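Local structure of radical SAM domain protein (Methanothrix thermoacetophila, 6Y1X) at residues R83-P87 against Q88-E92; E151-D154 against R155-V158; I195-D198 against N199-G203. The protein is the radical SAM enzyme NifB, an iron-sulfur protein that probably forms the carbide of the nitrogenase cofactor precursor during iron-molybdenum cofactor assembly. One frame throughout, in Å; residues are numbered along the deposited sequence. Where two conformers were deposited one is given.

Contact 1: residues R83-P87 against Q88-E92; sequences RVLTP and QEALE
Glu89 OE1 is gripped by two donors. The backbone N of Thr86 reaches it at 3.1 Å in a nearly straight bond. This N-H comes from above the carboxylate plane, 48° out of it. The second donor is a water, 2.6 Å from Glu89 OE1. The same water also donates to Val84 O, at 2.8 Å, so it ties the carboxylate to the incoming loop. The carboxylate gets there because Glu89 CG is anti to its own carbonyl carbon (chi1 -68°) and the chain then runs extended, back past the start of the helix. The return bond goes from Glu89 N to Thr86 OG1, at 3.3 Å and nearly straight. Thr86 OG1 sits between its backbone N and carbonyl carbon (chi1 66°), which turns the hydroxyl toward the first turn. The same oxygen lies close against the Glu89 side chain, 3.3 Å from CG. Backbone bonds then start the helix: Ala90 N donates to Thr86 O at 2.9 Å, and Leu91 N donates to Pro87 O. Leu85 CD1 packs on Ala90 CA at 3.9 Å. Leu85 CD2 lies near Glu89 OE1, so the carboxylate has an apolar neighbour as well as its donors. Pro87, the first helical residue, rests on Glu120, Glu123 and Thr124 of helix 119-131. Leu85 is bonded through its backbone to Pro54. The reciprocal pair Thr86 and Glu89 is a capping box, with Thr86 as N-cap of helix 87-100.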
loop_
_atom_site.group_PDB
_atom_site.type_symbol
_atom_site.label_atom_id
_atom_site.label_comp_id
_atom_site.label_asym_id
_atom_site.label_seq_id
_atom_site.Cartn_x
_atom_site.Cartn_y
_atom_site.Cartn_z
ATOM N N ARG A 83 -13.140 -13.031 -3.205
ATOM C CA ARG A 83 -12.935 -14.083 -4.187
ATOM C C ARG A 83 -11.730 -13.747 -5.057
ATOM O O ARG A 83 -11.645 -12.651 -5.616
ATOM C CB ARG A 83 -14.192 -14.236 -5.041
ATOM C CG ARG A 83 -14.061 -15.210 -6.184
ATOM C CD ARG A 83 -15.250 -15.102 -7.129
ATOM N NE ARG A 83 -15.006 -15.777 -8.403
ATOM N N VAL A 84 -10.794 -14.686 -5.162
ATOM C CA VAL A 84 -9.599 -14.465 -5.967
ATOM C C VAL A 84 -9.969 -14.605 -7.437
ATOM O O VAL A 84 -10.627 -15.573 -7.833
ATOM C CB VAL A 84 -8.487 -15.449 -5.573
ATOM C CG1 VAL A 84 -7.264 -15.255 -6.462
ATOM C CG2 VAL A 84 -8.125 -15.278 -4.108
ATOM N N LEU A 85 -9.513 -13.661 -8.254
ATOM C CA LEU A 85 -9.777 -13.659 -9.686
ATOM C C LEU A 85 -8.509 -13.967 -10.467
ATOM O O LEU A 85 -7.415 -13.536 -10.088
ATOM C CB LEU A 85 -10.337 -12.308 -10.135
ATOM C CG LEU A 85 -11.661 -11.865 -9.511
ATOM C CD1 LEU A 85 -12.126 -10.561 -10.132
ATOM C CD2 LEU A 85 -12.716 -12.949 -9.700
ATOM N N THR A 86 -8.661 -14.695 -11.569
ATOM C CA THR A 86 -7.575 -14.797 -12.523
ATOM C C THR A 86 -7.484 -13.485 -13.297
ATOM O O THR A 86 -8.431 -12.695 -13.298
ATOM C CB THR A 86 -7.810 -15.953 -13.491
ATOM O OG1 THR A 86 -8.960 -15.667 -14.292
ATOM C CG2 THR A 86 -8.032 -17.258 -12.731
ATOM N N PRO A 87 -6.348 -13.223 -13.957
ATOM C CA PRO A 87 -6.254 -12.012 -14.793
ATOM C C PRO A 87 -7.397 -11.858 -15.783
ATOM O O PRO A 87 -7.914 -10.748 -15.959
ATOM C CB PRO A 87 -4.905 -12.198 -15.496
ATOM C CG PRO A 87 -4.086 -12.931 -14.478
ATOM C CD PRO A 87 -5.046 -13.906 -13.839
ATOM N N GLN A 88 -7.810 -12.947 -16.430
ATOM C CA GLN A 88 -8.896 -12.865 -17.398
ATOM C C GLN A 88 -10.210 -12.493 -16.721
ATOM O O GLN A 88 -10.956 -11.644 -17.224
ATOM C CB GLN A 88 -9.028 -14.191 -18.146
ATOM C CG GLN A 88 -9.427 -14.042 -19.601
ATOM C CD GLN A 88 -8.414 -13.239 -20.397
ATOM O OE1 GLN A 88 -7.231 -13.581 -20.445
ATOM N NE2 GLN A 88 -8.872 -12.160 -21.020
ATOM N N GLU A 89 -10.510 -13.116 -15.579
ATOM C CA GLU A 89 -11.727 -12.777 -14.850
ATOM C C GLU A 89 -11.698 -11.332 -14.369
ATOM O O GLU A 89 -12.715 -10.631 -14.421
ATOM C CB GLU A 89 -11.913 -13.733 -13.672
ATOM C CG GLU A 89 -12.221 -15.160 -14.084
ATOM C CD GLU A 89 -12.016 -16.153 -12.960
ATOM O OE1 GLU A 89 -11.514 -15.753 -11.889
ATOM O OE2 GLU A 89 -12.352 -17.341 -13.154
ATOM N N ALA A 90 -10.536 -10.868 -13.902
ATOM C CA ALA A 90 -10.426 -9.491 -13.430
ATOM C C ALA A 90 -10.705 -8.504 -14.555
ATOM O O ALA A 90 -11.394 -7.497 -14.352
ATOM C CB ALA A 90 -9.042 -9.251 -12.831
ATOM N N LEU A 91 -10.171 -8.771 -15.750
ATOM C CA LEU A 91 -10.467 -7.918 -16.896
ATOM C C LEU A 91 -11.960 -7.916 -17.202
ATOM O O LEU A 91 -12.531 -6.876 -17.553
ATOM C CB LEU A 91 -9.665 -8.373 -18.117
ATOM C CG LEU A 91 -9.859 -7.530 -19.378
ATOM C CD1 LEU A 91 -9.415 -6.094 -19.138
ATOM C CD2 LEU A 91 -9.103 -8.137 -20.546
ATOM N N GLU A 92 -12.608 -9.077 -17.081
ATOM C CA GLU A 92 -14.048 -9.148 -17.305
ATOM C C GLU A 92 -14.816 -8.328 -16.275
ATOM O O GLU A 92 -15.847 -7.729 -16.599
ATOM C CB GLU A 92 -14.505 -10.604 -17.276
ATOM C CG GLU A 92 -13.985 -11.430 -18.438
ATOM C CD GLU A 92 -14.254 -12.909 -18.264
ATOM O OE1 GLU A 92 -13.930 -13.685 -19.188
ATOM O OE2 GLU A 92 -14.782 -13.299 -17.200
HETATM O O HOH W 1 -11.985 -17.160 -9.764
#

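Contact 2: residues E151-D154 against R155-V158; sequences EDLD and RIGV
Arg155 reaches back along helix 146-156 to Asp152, one turn earlier. Its CB lies 3.4 Å from Glu151 O, the carbonyl that also accepts from Arg155 N. CG is anti to the backbone N (chi1 -169°), and the chain stays extended as far as CD. A bend at chi3 (69°) then turns the guanidinium toward Asp152. CZ is 3.6 Å from Asp152 OD1. NH1 makes the salt bridge, 2.7 Å from Asp152 OD1 and almost straight. NH2 stays farther from that oxygen than NH1 does. The oxygen lies in the guanidinium plane, at its edge, while NH1 meets it on the anti side, somewhat out of the carboxylate plane. The two planes are nearly perpendicular, 89° apart. The other oxygen, Asp152 OD2, is paired with Arg149. Asp154 turns to different partners, Lys212 and Arg210, through two salt bridges.

Apolar side chains gather at the end of the helix. Ile156 CG1 presses on Leu153 O at 3.2 Å. Leu153 CD2 touches Val158 CG2 at 3.9 Å and also lies near Ile156 CD1. Phe122, Leu125 and Ile139 pack around these side chains. Val158 N donates to Leu153 O at 3.0 Å, and Gly157 N donates to Asp154 O at 3.2 Å. Gly157 has positive phi. This is a Schellman motif, closing the helix of the beta-alpha-beta unit before strand 160-164.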
loop_
_atom_site.group_PDB
_atom_site.type_symbol
_atom_site.label_atom_id
_atom_site.label_comp_id
_atom_site.label_asym_id
_atom_site.label_seq_id
_atom_site.Cartn_x
_atom_site.Cartn_y
_atom_site.Cartn_z
ATOM N N GLU A 151 10.637 -1.646 -12.239
ATOM C CA GLU A 151 10.818 -1.527 -13.681
ATOM C C GLU A 151 9.620 -2.106 -14.428
ATOM O O GLU A 151 9.170 -1.539 -15.429
ATOM C CB GLU A 151 12.102 -2.234 -14.107
ATOM C CG GLU A 151 12.480 -2.011 -15.558
ATOM C CD GLU A 151 13.970 -2.159 -15.808
ATOM O OE1 GLU A 151 14.562 -3.148 -15.320
ATOM O OE2 GLU A 151 14.549 -1.292 -16.497
ATOM N N ASP A 152 9.089 -3.236 -13.946
ATOM C CA ASP A 152 7.903 -3.828 -14.558
ATOM C C ASP A 152 6.693 -2.918 -14.405
ATOM O O ASP A 152 5.926 -2.722 -15.356
ATOM C CB ASP A 152 7.617 -5.195 -13.941
ATOM C CG ASP A 152 8.670 -6.221 -14.283
ATOM O OD1 ASP A 152 9.502 -5.945 -15.174
ATOM O OD2 ASP A 152 8.668 -7.302 -13.655
ATOM N N LEU A 153 6.500 -2.364 -13.205
ATOM C CA LEU A 153 5.356 -1.491 -12.957
ATOM C C LEU A 153 5.395 -0.286 -13.882
ATOM O O LEU A 153 4.375 0.111 -14.456
ATOM C CB LEU A 153 5.358 -1.037 -11.499
ATOM C CG LEU A 153 5.065 -2.095 -10.442
ATOM C CD1 LEU A 153 5.201 -1.489 -9.056
ATOM C CD2 LEU A 153 3.681 -2.692 -10.633
ATOM N N ASP A 154 6.567 0.338 -13.995
ATOM C CA ASP A 154 6.744 1.457 -14.911
ATOM C C ASP A 154 6.433 1.064 -16.341
ATOM O O ASP A 154 5.743 1.791 -17.063
ATOM C CB ASP A 154 8.186 1.944 -14.855
ATOM C CG ASP A 154 8.354 3.380 -15.326
ATOM O OD1 ASP A 154 7.362 4.001 -15.753
ATOM O OD2 ASP A 154 9.509 3.871 -15.328
ATOM N N ARG A 155 6.916 -0.099 -16.764
ATOM C CA ARG A 155 6.765 -0.467 -18.165
ATOM C C ARG A 155 5.295 -0.750 -18.482
ATOM O O ARG A 155 4.849 -0.515 -19.609
ATOM C CB ARG A 155 7.677 -1.651 -18.486
ATOM C CG ARG A 155 7.833 -1.984 -19.962
ATOM C CD ARG A 155 8.796 -3.169 -20.137
ATOM N NE ARG A 155 8.215 -4.416 -19.639
ATOM C CZ ARG A 155 8.397 -5.053 -18.487
ATOM N NH1 ARG A 155 9.199 -4.617 -17.524
ATOM N NH2 ARG A 155 7.736 -6.188 -18.324
ATOM N N ILE A 156 4.541 -1.325 -17.525
ATOM C CA ILE A 156 3.113 -1.607 -17.737
ATOM C C ILE A 156 2.203 -0.400 -17.520
ATOM O O ILE A 156 0.990 -0.510 -17.750
ATOM C CB ILE A 156 2.559 -2.742 -16.847
ATOM C CG1 ILE A 156 2.435 -2.311 -15.381
ATOM C CG2 ILE A 156 3.389 -4.011 -16.997
ATOM C CD1 ILE A 156 2.107 -3.465 -14.435
ATOM N N GLY A 157 2.733 0.739 -17.075
ATOM C CA GLY A 157 1.955 1.963 -16.972
ATOM C C GLY A 157 1.416 2.344 -15.605
ATOM O O GLY A 157 0.584 3.258 -15.523
ATOM N N VAL A 158 1.865 1.696 -14.533
ATOM C CA VAL A 158 1.456 2.103 -13.192
ATOM C C VAL A 158 2.036 3.479 -12.887
ATOM O O VAL A 158 3.245 3.704 -13.025
ATOM C CB VAL A 158 1.905 1.058 -12.162
ATOM C CG1 VAL A 158 1.713 1.573 -10.739
ATOM C CG2 VAL A 158 1.151 -0.241 -12.374
#

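Contact 3: residues I195-D198 against N199-G203; sequences ILLD and NQLKG
Two turns in the middle of helix 189-209 make up this contact, where side chains four residues apart pack together. The helix follows strand 185-188 and leads to strand 213-220 of the parallel sheet. Four backbone bonds run through it, from Asn199 N, Gln200 N, Leu201 N and Lys202 N to the carbonyls of Ile195, Leu196, Leu197 and Asp198.

Gln200 crosses Leu196 at a slant. With CG beside its backbone N (chi1 -65°), Gln200 lays its straight chain back over the previous turn. The amide carbon, Gln200 CD, settles on Leu196 CG at 3.6 Å. Gln200 OE1 comes 3.3 Å from Leu197 CA. The amide nitrogen, Gln200 NE2, donates to the backbone O of Asn142, a residue in the pocket of one iron-sulfur cluster, and this bond fixes the far end of the buried group. The side chain of Leu196 is about 8 Å from a bound cluster and packs on Tyr177 and Val180 as well.

Asn199 stands at another side of the helix. Its CB lies 3.6 Å from Ile195 O, and its ND2 donates to Leu144 O. Leu197 and Leu201 cross each other at an angle, with Leu197 CD1 3.8 Å from Leu201 CG.

The exposed side is polar. Lys202 lays its chain over the Asp198 carbonyl, and its CG comes 3.2 Å from Asp198 O. Lys202 NZ and Asp198 OD2 are too far apart for a salt bridge. A water bridges Lys202 NZ to the backbone of Asp198: it donates to Asp198 O at 3.1 Å and accepts from Lys202 NZ at 3.2 Å.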
loop_
_atom_site.group_PDB
_atom_site.type_symbol
_atom_site.label_atom_id
_atom_site.label_comp_id
_atom_site.label_asym_id
_atom_site.label_seq_id
_atom_site.Cartn_x
_atom_site.Cartn_y
_atom_site.Cartn_z
ATOM N N ILE A 195 16.186 -6.225 6.116
ATOM C CA ILE A 195 16.000 -6.523 4.701
ATOM C C ILE A 195 14.775 -5.796 4.175
ATOM O O ILE A 195 14.803 -5.195 3.094
ATOM C CB ILE A 195 15.882 -8.042 4.481
ATOM C CG1 ILE A 195 17.244 -8.724 4.647
ATOM C CG2 ILE A 195 15.253 -8.340 3.117
ATOM C CD1 ILE A 195 17.145 -10.223 4.850
ATOM N N LEU A 196 13.687 -5.816 4.948
ATOM C CA LEU A 196 12.467 -5.151 4.519
ATOM C C LEU A 196 12.686 -3.654 4.366
ATOM O O LEU A 196 12.382 -3.078 3.317
ATOM C CB LEU A 196 11.342 -5.423 5.519
ATOM C CG LEU A 196 10.013 -4.712 5.250
ATOM C CD1 LEU A 196 9.410 -5.149 3.921
ATOM C CD2 LEU A 196 9.030 -4.940 6.389
ATOM N N LEU A 197 13.268 -3.014 5.390
ATOM C CA LEU A 197 13.407 -1.560 5.356
ATOM C C LEU A 197 14.320 -1.089 4.232
ATOM O O LEU A 197 14.027 -0.091 3.561
ATOM C CB LEU A 197 13.961 -1.071 6.694
ATOM C CG LEU A 197 14.272 0.423 6.791
ATOM C CD1 LEU A 197 13.035 1.253 6.476
ATOM C CD2 LEU A 197 14.866 0.786 8.143
ATOM N N ASP A 198 15.454 -1.760 4.041
ATOM C CA ASP A 198 16.351 -1.376 2.957
ATOM C C ASP A 198 15.657 -1.454 1.600
ATOM O O ASP A 198 15.853 -0.583 0.744
ATOM C CB ASP A 198 17.626 -2.209 3.015
ATOM C CG ASP A 198 18.578 -1.720 4.108
ATOM O OD1 ASP A 198 18.347 -2.032 5.295
ATOM O OD2 ASP A 198 19.539 -0.989 3.787
ATOM N N ASN A 199 14.841 -2.490 1.385
ATOM C CA ASN A 199 14.119 -2.617 0.122
ATOM C C ASN A 199 13.020 -1.565 -0.006
ATOM O O ASN A 199 12.836 -0.988 -1.083
ATOM C CB ASN A 199 13.532 -4.023 -0.015
ATOM C CG ASN A 199 14.531 -5.023 -0.572
ATOM O OD1 ASN A 199 15.727 -4.745 -0.653
ATOM N ND2 ASN A 199 14.043 -6.194 -0.959
ATOM N N GLN A 200 12.269 -1.312 1.069
ATOM C CA GLN A 200 11.249 -0.264 1.030
ATOM C C GLN A 200 11.852 1.079 0.636
ATOM O O GLN A 200 11.319 1.782 -0.230
ATOM C CB GLN A 200 10.551 -0.138 2.386
ATOM C CG GLN A 200 9.745 -1.349 2.829
ATOM C CD GLN A 200 9.334 -1.258 4.294
ATOM O OE1 GLN A 200 10.173 -1.054 5.171
ATOM N NE2 GLN A 200 8.043 -1.427 4.564
ATOM N N LEU A 201 12.972 1.450 1.256
ATOM C CA LEU A 201 13.569 2.749 0.961
ATOM C C LEU A 201 14.124 2.794 -0.456
ATOM O O LEU A 201 13.935 3.790 -1.165
ATOM C CB LEU A 201 14.660 3.082 1.976
ATOM C CG LEU A 201 14.172 3.225 3.422
ATOM C CD1 LEU A 201 15.342 3.507 4.358
ATOM C CD2 LEU A 201 13.093 4.301 3.540
ATOM N N LYS A 202 14.839 1.744 -0.880
ATOM C CA LYS A 202 15.338 1.705 -2.255
ATOM C C LYS A 202 14.198 1.746 -3.264
ATOM O O LYS A 202 14.310 2.389 -4.315
ATOM C CB LYS A 202 16.197 0.460 -2.478
ATOM C CG LYS A 202 17.535 0.476 -1.751
ATOM C CD LYS A 202 18.311 -0.812 -1.997
ATOM C CE LYS A 202 19.804 -0.633 -1.743
ATOM N NZ LYS A 202 20.100 -0.259 -0.330
ATOM N N GLY A 203 13.094 1.060 -2.973
ATOM C CA GLY A 203 11.993 1.033 -3.922
ATOM C C GLY A 203 11.272 2.363 -4.018
ATOM O O GLY A 203 10.953 2.826 -5.115
HETATM O O HOH W 2 18.069 1.385 1.520
#

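All three contacts are local, within or at the end of a helix, and they do not touch one another. Contact 1 is a surface contact at a helix start. Contact 2 lies at a helix end and contact 3 in mid-helix, both partly buried. Helix 119-131 packs against both of the first two contacts. Contacts 2 and 3 come within about 8 Å at their nearest atoms, and Pro147 of helix 146-156 touches Asn199 and Lys202. The chemistry follows position. A hydroxyl and a carboxylate exchange bonds with backbone N-H groups in contact 1, charged pairs flank the ending turn in contact 2, and buried amides bind loop carbonyls in contact 3.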